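Local coordinates for protein glycerol dehydratase (Clostridium butyricum, PDB 1R9D) that probably dehydrates glycerol as a B12-independent lyase of the glycyl radical enzyme family, related to pyruvate formate lyase, at residues A257-E262 with E297-I302; C313-L318 with Q340-G345; E458-S463 with D485-A490; E394-G399 with P403-D408. All coordinates share one frame; numbering follows the deposited sequence.

Interaction 1. Residues A257-E262 with E297-I302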
# COMPACT_ATOMS: atom_id res chain seq x y z
N ALA A 257 -12.62 -32.73 11.92
CA ALA A 257 -12.61 -33.76 12.95
C ALA A 257 -13.92 -34.54 13.00
O ALA A 257 -14.96 -34.07 12.55
CB ALA A 257 -12.33 -33.12 14.31
N LYS A 258 -13.86 -35.75 13.55
CA LYS A 258 -15.03 -36.60 13.68
C LYS A 258 -15.19 -36.99 15.15
O LYS A 258 -16.22 -36.72 15.77
CB LYS A 258 -14.86 -37.85 12.82
CG LYS A 258 -15.97 -38.89 12.97
CD LYS A 258 -17.25 -38.48 12.26
CE LYS A 258 -18.26 -39.62 12.28
NZ LYS A 258 -19.52 -39.28 11.55
N SER A 259 -14.15 -37.60 15.70
CA SER A 259 -14.16 -38.03 17.09
C SER A 259 -13.66 -36.92 18.00
O SER A 259 -13.16 -35.90 17.53
CB SER A 259 -13.26 -39.25 17.26
OG SER A 259 -11.91 -38.89 17.07
N PHE A 260 -13.77 -37.12 19.31
CA PHE A 260 -13.32 -36.12 20.27
C PHE A 260 -11.80 -35.94 20.25
O PHE A 260 -11.31 -34.81 20.30
CB PHE A 260 -13.77 -36.49 21.69
CG PHE A 260 -13.60 -35.38 22.70
CD1 PHE A 260 -14.36 -34.22 22.61
CD2 PHE A 260 -12.66 -35.49 23.72
CE1 PHE A 260 -14.20 -33.19 23.53
CE2 PHE A 260 -12.48 -34.46 24.65
CZ PHE A 260 -13.26 -33.30 24.55
N TYR A 261 -11.06 -37.04 20.16
CA TYR A 261 -9.60 -36.96 20.13
C TYR A 261 -9.18 -36.13 18.91
O TYR A 261 -8.30 -35.27 19.01
CB TYR A 261 -8.99 -38.37 20.04
CG TYR A 261 -7.54 -38.50 20.47
CD1 TYR A 261 -6.66 -37.42 20.44
CD2 TYR A 261 -7.03 -39.75 20.85
CE1 TYR A 261 -5.32 -37.57 20.78
CE2 TYR A 261 -5.69 -39.91 21.17
CZ TYR A 261 -4.84 -38.82 21.14
OH TYR A 261 -3.51 -39.00 21.44
N GLU A 262 -9.82 -36.39 17.78
CA GLU A 262 -9.52 -35.66 16.55
C GLU A 262 -9.83 -34.17 16.71
O GLU A 262 -9.07 -33.32 16.24
CB GLU A 262 -10.33 -36.22 15.37
CG GLU A 262 -9.85 -37.60 14.91
CD GLU A 262 -10.78 -38.23 13.89
OE1 GLU A 262 -10.46 -39.35 13.42
OE2 GLU A 262 -11.82 -37.62 13.56
N GLU A 297 -20.17 -35.35 22.69
CA GLU A 297 -21.47 -36.01 22.73
C GLU A 297 -21.66 -37.06 21.65
O GLU A 297 -22.23 -38.12 21.90
CB GLU A 297 -22.59 -34.97 22.63
CG GLU A 297 -24.00 -35.55 22.75
CD GLU A 297 -24.30 -36.08 24.15
OE1 GLU A 297 -23.46 -36.82 24.71
OE2 GLU A 297 -25.39 -35.77 24.69
N ASN A 298 -21.19 -36.78 20.44
CA ASN A 298 -21.35 -37.73 19.34
C ASN A 298 -20.31 -38.84 19.33
O ASN A 298 -20.39 -39.76 18.51
CB ASN A 298 -21.33 -37.00 17.99
CG ASN A 298 -22.49 -36.03 17.84
OD1 ASN A 298 -23.59 -36.29 18.33
ND2 ASN A 298 -22.25 -34.93 17.15
N ASP A 299 -19.33 -38.78 20.23
CA ASP A 299 -18.30 -39.81 20.31
C ASP A 299 -18.84 -40.92 21.21
O ASP A 299 -18.79 -40.81 22.44
CB ASP A 299 -17.01 -39.24 20.89
CG ASP A 299 -15.81 -40.14 20.66
OD1 ASP A 299 -15.95 -41.37 20.86
OD2 ASP A 299 -14.74 -39.63 20.28
N LYS A 300 -19.35 -41.97 20.60
CA LYS A 300 -19.94 -43.09 21.32
C LYS A 300 -18.98 -44.15 21.86
O LYS A 300 -19.41 -45.15 22.42
CB LYS A 300 -20.98 -43.77 20.42
CG LYS A 300 -22.10 -42.84 19.99
CD LYS A 300 -22.80 -43.34 18.73
CE LYS A 300 -23.42 -44.71 18.92
NZ LYS A 300 -24.05 -45.21 17.66
N ASN A 301 -17.67 -43.92 21.71
CA ASN A 301 -16.70 -44.90 22.20
C ASN A 301 -15.83 -44.38 23.33
O ASN A 301 -15.39 -45.15 24.19
CB ASN A 301 -15.80 -45.35 21.04
CG ASN A 301 -16.58 -45.95 19.89
OD1 ASN A 301 -17.29 -46.94 20.05
ND2 ASN A 301 -16.46 -45.33 18.71
N ILE A 302 -15.58 -43.07 23.34
CA ILE A 302 -14.73 -42.47 24.36
C ILE A 302 -15.34 -42.46 25.75
O ILE A 302 -16.55 -42.26 25.92
CB ILE A 302 -14.35 -41.02 23.95
CG1 ILE A 302 -13.20 -40.52 24.83
CG2 ILE A 302 -15.56 -40.10 24.07
CD1 ILE A 302 -12.61 -39.20 24.36
O HOH W 1 -12.02 -39.88 20.56
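S259 and F260, at the start of helix 260-277, are met by the carboxylate of D299, just past the end of helix 288-298. Ahead of them, K258 lends its backbone N to E262 OE2, and S259 N bonds to the same oxygen, arriving from above the carboxylate plane; K251 adds a salt bridge there. S259 is the N-cap. Its small hydroxyl suits the place because it can turn back to the helix, although the bond from E262 N to S259 OG is weak at 3.3 Å. S259 CB packs 3.4 Å from D299 OD2. Next, F260 N gives a nearly straight bond of 2.9 Å (N-H...O 175°) to D299 OD2, which accepts through its anti lone pair. F260 sets out toward D299, but the end of its ring leads away; ring atom CD2 of F260 lies 3.8 Å from I302 CD1, an oblique apolar touch beside A307 and I311 of helix 304-317. Y261 N joins in through a water that donates to D299 OD2 at 2.7 Å. D299 OD1 takes N301 N and I302 N, so both carboxylate oxygens are gripped and rotation is fixed. A negative group here should also interact favourably with the helix dipole. Two motifs thus meet: the S259-E262 capping box and, in the loop between helices 288-298 and 304-317, the Asx turn of D299, whose OD2 reaches across to the start of helix 260-277.

Interaction 2. Residues C313-L318 with Q340-G345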
# COMPACT_ATOMS: atom_id res chain seq x y z
N CYS A 313 -4.60 -32.40 28.80
CA CYS A 313 -3.42 -32.25 27.94
C CYS A 313 -3.46 -30.91 27.21
O CYS A 313 -2.43 -30.27 27.04
CB CYS A 313 -3.33 -33.39 26.94
SG CYS A 313 -2.79 -34.96 27.68
N ILE A 314 -4.65 -30.51 26.77
CA ILE A 314 -4.79 -29.23 26.07
C ILE A 314 -4.45 -28.11 27.04
O ILE A 314 -3.78 -27.14 26.69
CB ILE A 314 -6.23 -29.04 25.54
CG1 ILE A 314 -6.46 -29.95 24.32
CG2 ILE A 314 -6.45 -27.59 25.15
CD1 ILE A 314 -7.88 -29.92 23.79
N TRP A 315 -4.91 -28.24 28.28
CA TRP A 315 -4.61 -27.24 29.30
C TRP A 315 -3.10 -27.09 29.41
O TRP A 315 -2.56 -25.98 29.41
CB TRP A 315 -5.19 -27.65 30.66
CG TRP A 315 -6.42 -26.88 31.10
CD1 TRP A 315 -6.59 -26.24 32.29
CD2 TRP A 315 -7.64 -26.69 30.37
NE1 TRP A 315 -7.84 -25.67 32.35
CE2 TRP A 315 -8.50 -25.93 31.19
CE3 TRP A 315 -8.09 -27.09 29.10
CZ2 TRP A 315 -9.79 -25.56 30.78
CZ3 TRP A 315 -9.37 -26.73 28.69
CH2 TRP A 315 -10.21 -25.97 29.54
N ILE A 316 -2.39 -28.22 29.49
CA ILE A 316 -0.94 -28.16 29.60
C ILE A 316 -0.29 -27.52 28.36
O ILE A 316 0.64 -26.73 28.50
CB ILE A 316 -0.35 -29.58 29.84
CG1 ILE A 316 -0.83 -30.09 31.21
CG2 ILE A 316 1.16 -29.53 29.79
CD1 ILE A 316 -0.39 -31.50 31.55
N LYS A 317 -0.78 -27.86 27.17
CA LYS A 317 -0.22 -27.29 25.94
C LYS A 317 -0.36 -25.77 25.93
O LYS A 317 0.53 -25.06 25.47
CB LYS A 317 -0.92 -27.87 24.70
CG LYS A 317 -0.68 -29.37 24.48
CD LYS A 317 0.81 -29.70 24.39
CE LYS A 317 1.50 -28.96 23.26
NZ LYS A 317 2.98 -29.20 23.27
N LEU A 318 -1.48 -25.26 26.44
CA LEU A 318 -1.69 -23.82 26.48
C LEU A 318 -0.66 -23.12 27.36
O LEU A 318 -0.50 -21.90 27.30
CB LEU A 318 -3.12 -23.51 26.96
CG LEU A 318 -4.24 -23.85 25.97
CD1 LEU A 318 -5.56 -24.00 26.71
CD2 LEU A 318 -4.33 -22.76 24.91
N GLN A 340 -4.60 -16.32 27.21
CA GLN A 340 -5.50 -17.11 26.36
C GLN A 340 -6.78 -17.40 27.14
O GLN A 340 -6.87 -18.39 27.87
CB GLN A 340 -4.79 -18.40 25.95
CG GLN A 340 -3.46 -18.15 25.27
CD GLN A 340 -2.55 -19.36 25.27
OE1 GLN A 340 -2.27 -19.94 24.22
NE2 GLN A 340 -2.09 -19.76 26.46
N ASN A 341 -7.78 -16.53 26.98
CA ASN A 341 -9.02 -16.69 27.71
C ASN A 341 -9.94 -17.75 27.12
O ASN A 341 -10.22 -17.77 25.92
CB ASN A 341 -9.76 -15.35 27.79
CG ASN A 341 -10.71 -15.28 28.98
OD1 ASN A 341 -11.69 -16.02 29.05
ND2 ASN A 341 -10.41 -14.40 29.93
N LEU A 342 -10.40 -18.65 27.99
CA LEU A 342 -11.30 -19.72 27.61
C LEU A 342 -12.48 -19.60 28.57
O LEU A 342 -12.30 -19.61 29.78
CB LEU A 342 -10.60 -21.08 27.77
CG LEU A 342 -11.35 -22.34 27.30
CD1 LEU A 342 -10.33 -23.45 27.00
CD2 LEU A 342 -12.34 -22.78 28.37
N ILE A 343 -13.69 -19.46 28.02
CA ILE A 343 -14.87 -19.28 28.86
C ILE A 343 -15.91 -20.38 28.69
O ILE A 343 -16.04 -20.97 27.62
CB ILE A 343 -15.50 -17.89 28.53
CG1 ILE A 343 -16.51 -17.48 29.60
CG2 ILE A 343 -16.17 -17.94 27.17
CD1 ILE A 343 -16.74 -15.98 29.63
N VAL A 344 -16.64 -20.68 29.77
CA VAL A 344 -17.68 -21.70 29.70
C VAL A 344 -18.97 -21.21 30.33
O VAL A 344 -18.98 -20.27 31.13
CB VAL A 344 -17.23 -23.04 30.37
CG1 VAL A 344 -15.99 -23.57 29.66
CG2 VAL A 344 -16.98 -22.84 31.86
N GLY A 345 -20.08 -21.85 29.95
CA GLY A 345 -21.38 -21.47 30.48
C GLY A 345 -21.99 -20.32 29.71
O GLY A 345 -21.46 -19.91 28.67
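The indole of W315 meets L342 through the far end of its six-membered ring: CH2 lies 3.6 Å from L342 CD1, and the methyl arrives obliquely. The two side chains cross at about a right angle, with L342 CD2 a little farther from the same ring carbon, at 4.0 Å. W315 starts out pointing away from strand 341-344, and only the length of an indole brings its end back; A362, A365 and V369 of helix 357-369 also pack on it. The second flat group is the carboxamide of Q340. Its NE2 donates to L318 O at 2.8 Å (N-H...O 159°), with the acceptor lying in the amide plane and the donor tilted 16° from the plane of the carbonyl. The glutamine reaches that far because its chain runs extended beyond CG (chi2 161°). L318 packs on the amide as well, setting CD2 3.6 Å from Q340 OE1. A carboxamide suits this buried place, since it offers a donor and an acceptor without a charge: OE1 takes a hydrogen bond from H271, and NE2 has a second partner in Q373. The chemistry therefore implies a neutral polar link between helix and sheet edge, fixed in rotation by partners at both ends, with L318 against the amide, while W315 packs on L342.

Interaction 3. Residues E458-S463 with D485-A490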
# COMPACT_ATOMS: atom_id res chain seq x y z
N GLU A 458 -2.46 15.03 37.83
CA GLU A 458 -1.21 15.73 38.13
C GLU A 458 -1.00 16.90 37.17
O GLU A 458 -0.60 17.99 37.57
CB GLU A 458 -0.04 14.75 38.04
CG GLU A 458 1.32 15.35 38.37
CD GLU A 458 2.45 14.31 38.39
OE1 GLU A 458 3.59 14.69 38.74
OE2 GLU A 458 2.20 13.13 38.05
N LEU A 459 -1.28 16.67 35.89
CA LEU A 459 -1.12 17.71 34.88
C LEU A 459 -2.18 18.80 34.99
O LEU A 459 -1.97 19.92 34.53
CB LEU A 459 -1.14 17.10 33.48
CG LEU A 459 0.10 16.28 33.12
CD1 LEU A 459 -0.11 15.60 31.78
CD2 LEU A 459 1.33 17.19 33.08
N THR A 460 -3.33 18.48 35.59
CA THR A 460 -4.38 19.47 35.77
C THR A 460 -3.90 20.44 36.85
O THR A 460 -3.99 21.66 36.70
CB THR A 460 -5.71 18.83 36.22
OG1 THR A 460 -6.13 17.87 35.24
CG2 THR A 460 -6.79 19.89 36.36
N ILE A 461 -3.38 19.88 37.94
CA ILE A 461 -2.88 20.68 39.04
C ILE A 461 -1.68 21.52 38.60
O ILE A 461 -1.50 22.64 39.08
CB ILE A 461 -2.50 19.79 40.24
CG1 ILE A 461 -3.78 19.25 40.89
CG2 ILE A 461 -1.66 20.57 41.25
CD1 ILE A 461 -3.54 18.32 42.06
N ASN A 462 -0.87 20.99 37.69
CA ASN A 462 0.31 21.71 37.21
C ASN A 462 0.13 22.40 35.85
O ASN A 462 1.11 22.77 35.21
CB ASN A 462 1.52 20.77 37.17
CG ASN A 462 1.95 20.31 38.56
OD1 ASN A 462 1.93 21.09 39.51
ND2 ASN A 462 2.36 19.05 38.67
N SER A 463 -1.11 22.58 35.43
CA SER A 463 -1.42 23.25 34.16
C SER A 463 -0.64 22.75 32.94
O SER A 463 -0.13 23.55 32.16
CB SER A 463 -1.20 24.76 34.29
OG SER A 463 -2.10 25.34 35.22
N ASP A 485 -15.68 23.38 39.51
CA ASP A 485 -16.13 23.31 38.13
C ASP A 485 -15.00 23.69 37.18
O ASP A 485 -14.85 23.12 36.10
CB ASP A 485 -17.32 24.24 37.90
CG ASP A 485 -18.47 23.96 38.85
OD1 ASP A 485 -18.29 24.14 40.08
OD2 ASP A 485 -19.55 23.56 38.37
N GLU A 486 -14.20 24.68 37.60
CA GLU A 486 -13.07 25.13 36.79
C GLU A 486 -12.02 24.03 36.75
O GLU A 486 -11.29 23.89 35.77
CB GLU A 486 -12.45 26.39 37.38
CG GLU A 486 -13.34 27.62 37.38
CD GLU A 486 -12.65 28.83 38.00
OE1 GLU A 486 -12.20 28.72 39.16
OE2 GLU A 486 -12.55 29.88 37.33
N PHE A 487 -11.93 23.28 37.84
CA PHE A 487 -10.97 22.19 37.93
C PHE A 487 -11.35 21.07 36.96
O PHE A 487 -10.51 20.59 36.21
CB PHE A 487 -10.94 21.63 39.36
CG PHE A 487 -9.87 20.61 39.57
CD1 PHE A 487 -8.55 21.01 39.79
CD2 PHE A 487 -10.16 19.25 39.52
CE1 PHE A 487 -7.54 20.07 39.95
CE2 PHE A 487 -9.15 18.30 39.68
CZ PHE A 487 -7.83 18.71 39.89
N MET A 488 -12.62 20.67 36.99
CA MET A 488 -13.09 19.61 36.10
C MET A 488 -12.96 20.00 34.63
O MET A 488 -12.79 19.13 33.77
CB MET A 488 -14.54 19.26 36.42
CG MET A 488 -14.73 18.50 37.73
SD MET A 488 -13.72 17.00 37.84
CE MET A 488 -14.60 15.91 36.69
N LYS A 489 -13.05 21.30 34.34
CA LYS A 489 -12.93 21.76 32.96
C LYS A 489 -11.49 21.61 32.49
O LYS A 489 -11.24 21.24 31.34
CB LYS A 489 -13.37 23.22 32.83
CG LYS A 489 -14.85 23.41 33.04
CD LYS A 489 -15.29 24.84 32.76
CE LYS A 489 -16.80 24.98 32.93
NZ LYS A 489 -17.25 26.38 32.72
N ALA A 490 -10.55 21.91 33.38
CA ALA A 490 -9.13 21.79 33.06
C ALA A 490 -8.77 20.31 32.91
O ALA A 490 -7.99 19.93 32.04
CB ALA A 490 -8.29 22.43 34.15
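T460 turns its methyl onto one face of the F487 ring, while I461, the next residue, comes to the edge of the same ring. The threonine CG2 stands 3.7 Å above the ring plane, displaced toward the rim, and 4.0 Å from the ring centroid, which makes a CH-pi contact. Its line to the centroid leans 22° from the ring normal, and the nearest ring atom is CE1. I461 CG1 reaches that same carbon, CE1, at 4.0 Å, but in the plane of the ring, so the phenyl group is bounded over a face and along an edge by successive residues of one helix. F487 can present itself like this because its CG is anti to the backbone N (chi1 -173°), which carries the ring across toward helix 453-461.

T460 CG2 also touches A490 CB at 3.7 Å, one helical turn beyond F487. The short alanine suits this spot: here the two backbones come closest, with the CA atoms of T460 and A490 5.9 Å apart. Threonine is equally well chosen, since one branch is apolar and faces the neighbouring helix while the other, OG1, hydrogen-bonds back to I456 O in its own helix. No hydrogen bond crosses between the two segments. L560 of helix 553-569 also packs on F487, and K579 and L582 of helix 575-583 on I461. Past the contact, S463, with positive phi, is the C-prime residue of a Schellman motif. The whole is helix-helix packing, in which the last turn of helix 453-461 lies against the start of helix 484-516.

Interaction 4. Residues E394-G399 with P403-D408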
# COMPACT_ATOMS: atom_id res chain seq x y z
N GLU A 394 -16.56 -23.46 43.99
CA GLU A 394 -15.66 -24.49 44.51
C GLU A 394 -14.27 -24.31 43.92
O GLU A 394 -13.26 -24.51 44.59
CB GLU A 394 -16.14 -25.90 44.14
CG GLU A 394 -17.25 -26.47 44.98
CD GLU A 394 -17.32 -27.99 44.85
OE1 GLU A 394 -16.48 -28.69 45.46
OE2 GLU A 394 -18.20 -28.48 44.12
N LEU A 395 -14.22 -23.96 42.64
CA LEU A 395 -12.94 -23.74 41.97
C LEU A 395 -12.24 -22.54 42.58
O LEU A 395 -11.04 -22.57 42.85
CB LEU A 395 -13.14 -23.52 40.47
CG LEU A 395 -11.89 -23.15 39.67
CD1 LEU A 395 -10.82 -24.23 39.82
CD2 LEU A 395 -12.27 -22.98 38.21
N THR A 396 -12.99 -21.46 42.81
CA THR A 396 -12.41 -20.27 43.41
C THR A 396 -11.76 -20.60 44.76
O THR A 396 -10.72 -20.06 45.11
CB THR A 396 -13.48 -19.18 43.64
OG1 THR A 396 -13.99 -18.73 42.38
CG2 THR A 396 -12.89 -18.00 44.39
N ARG A 397 -12.39 -21.50 45.51
CA ARG A 397 -11.87 -21.89 46.82
C ARG A 397 -10.50 -22.56 46.72
O ARG A 397 -9.75 -22.60 47.70
CB ARG A 397 -12.86 -22.81 47.53
CG ARG A 397 -12.45 -23.19 48.95
CD ARG A 397 -13.64 -23.70 49.76
NE ARG A 397 -14.20 -24.93 49.21
CZ ARG A 397 -15.33 -25.48 49.64
NH1 ARG A 397 -16.03 -24.91 50.62
NH2 ARG A 397 -15.77 -26.60 49.08
N GLU A 398 -10.16 -23.08 45.54
CA GLU A 398 -8.87 -23.74 45.36
C GLU A 398 -7.70 -22.75 45.45
O GLU A 398 -6.55 -23.16 45.64
CB GLU A 398 -8.83 -24.47 44.01
CG GLU A 398 -9.74 -25.69 43.94
CD GLU A 398 -9.33 -26.79 44.92
OE1 GLU A 398 -8.14 -27.17 44.91
OE2 GLU A 398 -10.19 -27.27 45.68
N GLY A 399 -7.99 -21.46 45.30
CA GLY A 399 -6.94 -20.45 45.40
C GLY A 399 -6.05 -20.23 44.19
O GLY A 399 -4.92 -19.76 44.33
N PRO A 403 -12.35 -19.05 38.78
CA PRO A 403 -12.37 -18.52 37.42
C PRO A 403 -12.75 -17.04 37.47
O PRO A 403 -13.16 -16.55 38.52
CB PRO A 403 -13.46 -19.34 36.76
CG PRO A 403 -14.49 -19.41 37.86
CD PRO A 403 -13.64 -19.70 39.10
N ALA A 404 -12.61 -16.35 36.35
CA ALA A 404 -13.02 -14.95 36.30
C ALA A 404 -14.51 -15.04 35.98
O ALA A 404 -14.92 -15.91 35.22
CB ALA A 404 -12.28 -14.23 35.18
N TYR A 405 -15.32 -14.16 36.58
CA TYR A 405 -16.77 -14.17 36.37
C TYR A 405 -17.19 -12.99 35.50
O TYR A 405 -16.73 -11.87 35.73
CB TYR A 405 -17.53 -14.09 37.70
CG TYR A 405 -17.26 -15.25 38.64
CD1 TYR A 405 -16.08 -15.32 39.39
CD2 TYR A 405 -18.18 -16.29 38.77
CE1 TYR A 405 -15.83 -16.40 40.24
CE2 TYR A 405 -17.93 -17.38 39.62
CZ TYR A 405 -16.75 -17.42 40.35
OH TYR A 405 -16.50 -18.49 41.19
N TYR A 406 -18.05 -13.24 34.52
CA TYR A 406 -18.53 -12.20 33.61
C TYR A 406 -20.04 -12.12 33.58
O TYR A 406 -20.73 -13.14 33.55
CB TYR A 406 -17.98 -12.44 32.20
CG TYR A 406 -16.48 -12.38 32.17
CD1 TYR A 406 -15.72 -13.51 32.44
CD2 TYR A 406 -15.82 -11.18 31.93
CE1 TYR A 406 -14.33 -13.45 32.49
CE2 TYR A 406 -14.44 -11.10 31.97
CZ TYR A 406 -13.70 -12.24 32.25
OH TYR A 406 -12.33 -12.16 32.30
N ASN A 407 -20.55 -10.89 33.56
CA ASN A 407 -21.99 -10.62 33.60
C ASN A 407 -22.70 -10.44 32.26
O ASN A 407 -22.60 -9.40 31.63
CB ASN A 407 -22.21 -9.38 34.48
CG ASN A 407 -23.67 -9.12 34.78
OD1 ASN A 407 -24.52 -9.97 34.54
ND2 ASN A 407 -23.96 -7.94 35.33
N ASP A 408 -23.42 -11.47 31.83
CA ASP A 408 -24.19 -11.45 30.58
C ASP A 408 -25.17 -10.28 30.55
O ASP A 408 -25.38 -9.66 29.51
CB ASP A 408 -25.03 -12.72 30.46
CG ASP A 408 -24.27 -13.89 29.87
OD1 ASP A 408 -23.02 -13.90 29.90
OD2 ASP A 408 -24.95 -14.82 29.39
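This is a buried helix-to-strand contact inside a beta-alpha-beta unit, where helix 386-397 follows strand 375-380 and leads by a short turn into strand 404-407. It has an apolar half and a polar half. In the first, L395 CD2 lies 3.7 Å from P403 CD, the side chains crossing obliquely; L376 of the neighbouring strand and L363 and A366 of helix 357-369 also pack on the leucine. P403, preceded by a cis peptide bond, suits the tight return of the chain, and its ring packs against L395 and T396. P403 CD lies 3.4 Å from T396 OG1.

In the polar half, T396 OG1 and Y405 OH form a hydrogen bond of 2.8 Å, in which either hydroxyl may be the donor. The threonine oxygen sits at the edge of the Y405 ring, in its plane. Tyrosine suits this strand position because its length carries a hydroxyl to the helix while I723 of helix 712-728 packs on the side chain. T396 holds its OG1 anti to the carbonyl carbon (chi1 -65°), facing the tyrosine. The threonine oxygen has a further hydrogen bond close by in the chain, and the hydroxyl pair adds one uncharged, directional bond to an otherwise apolar interface.

Along the chain the contacts come in the order 1, 2, 4, 3, each closing before the next opens, and all lie in the pyruvate formate lyase-like range. Interactions 1 and 2 have centres about 19 Å apart and are linked by the succession of helix 288-298 and helix 304-317. Interactions 2 and 4 are closer, about 15 Å between centres, and touch where I343 and N341 pack on Y406; both reach one mixed sheet, in which strands 341-344 and 404-407 flank strand 375-380. Interactions 2 and 4 thus pack helices on one sheet, and interaction 1 lies farther out on the same side as 2. Interaction 3 is the distant one, about 62 Å from interaction 1 between centres, across the chain's centre.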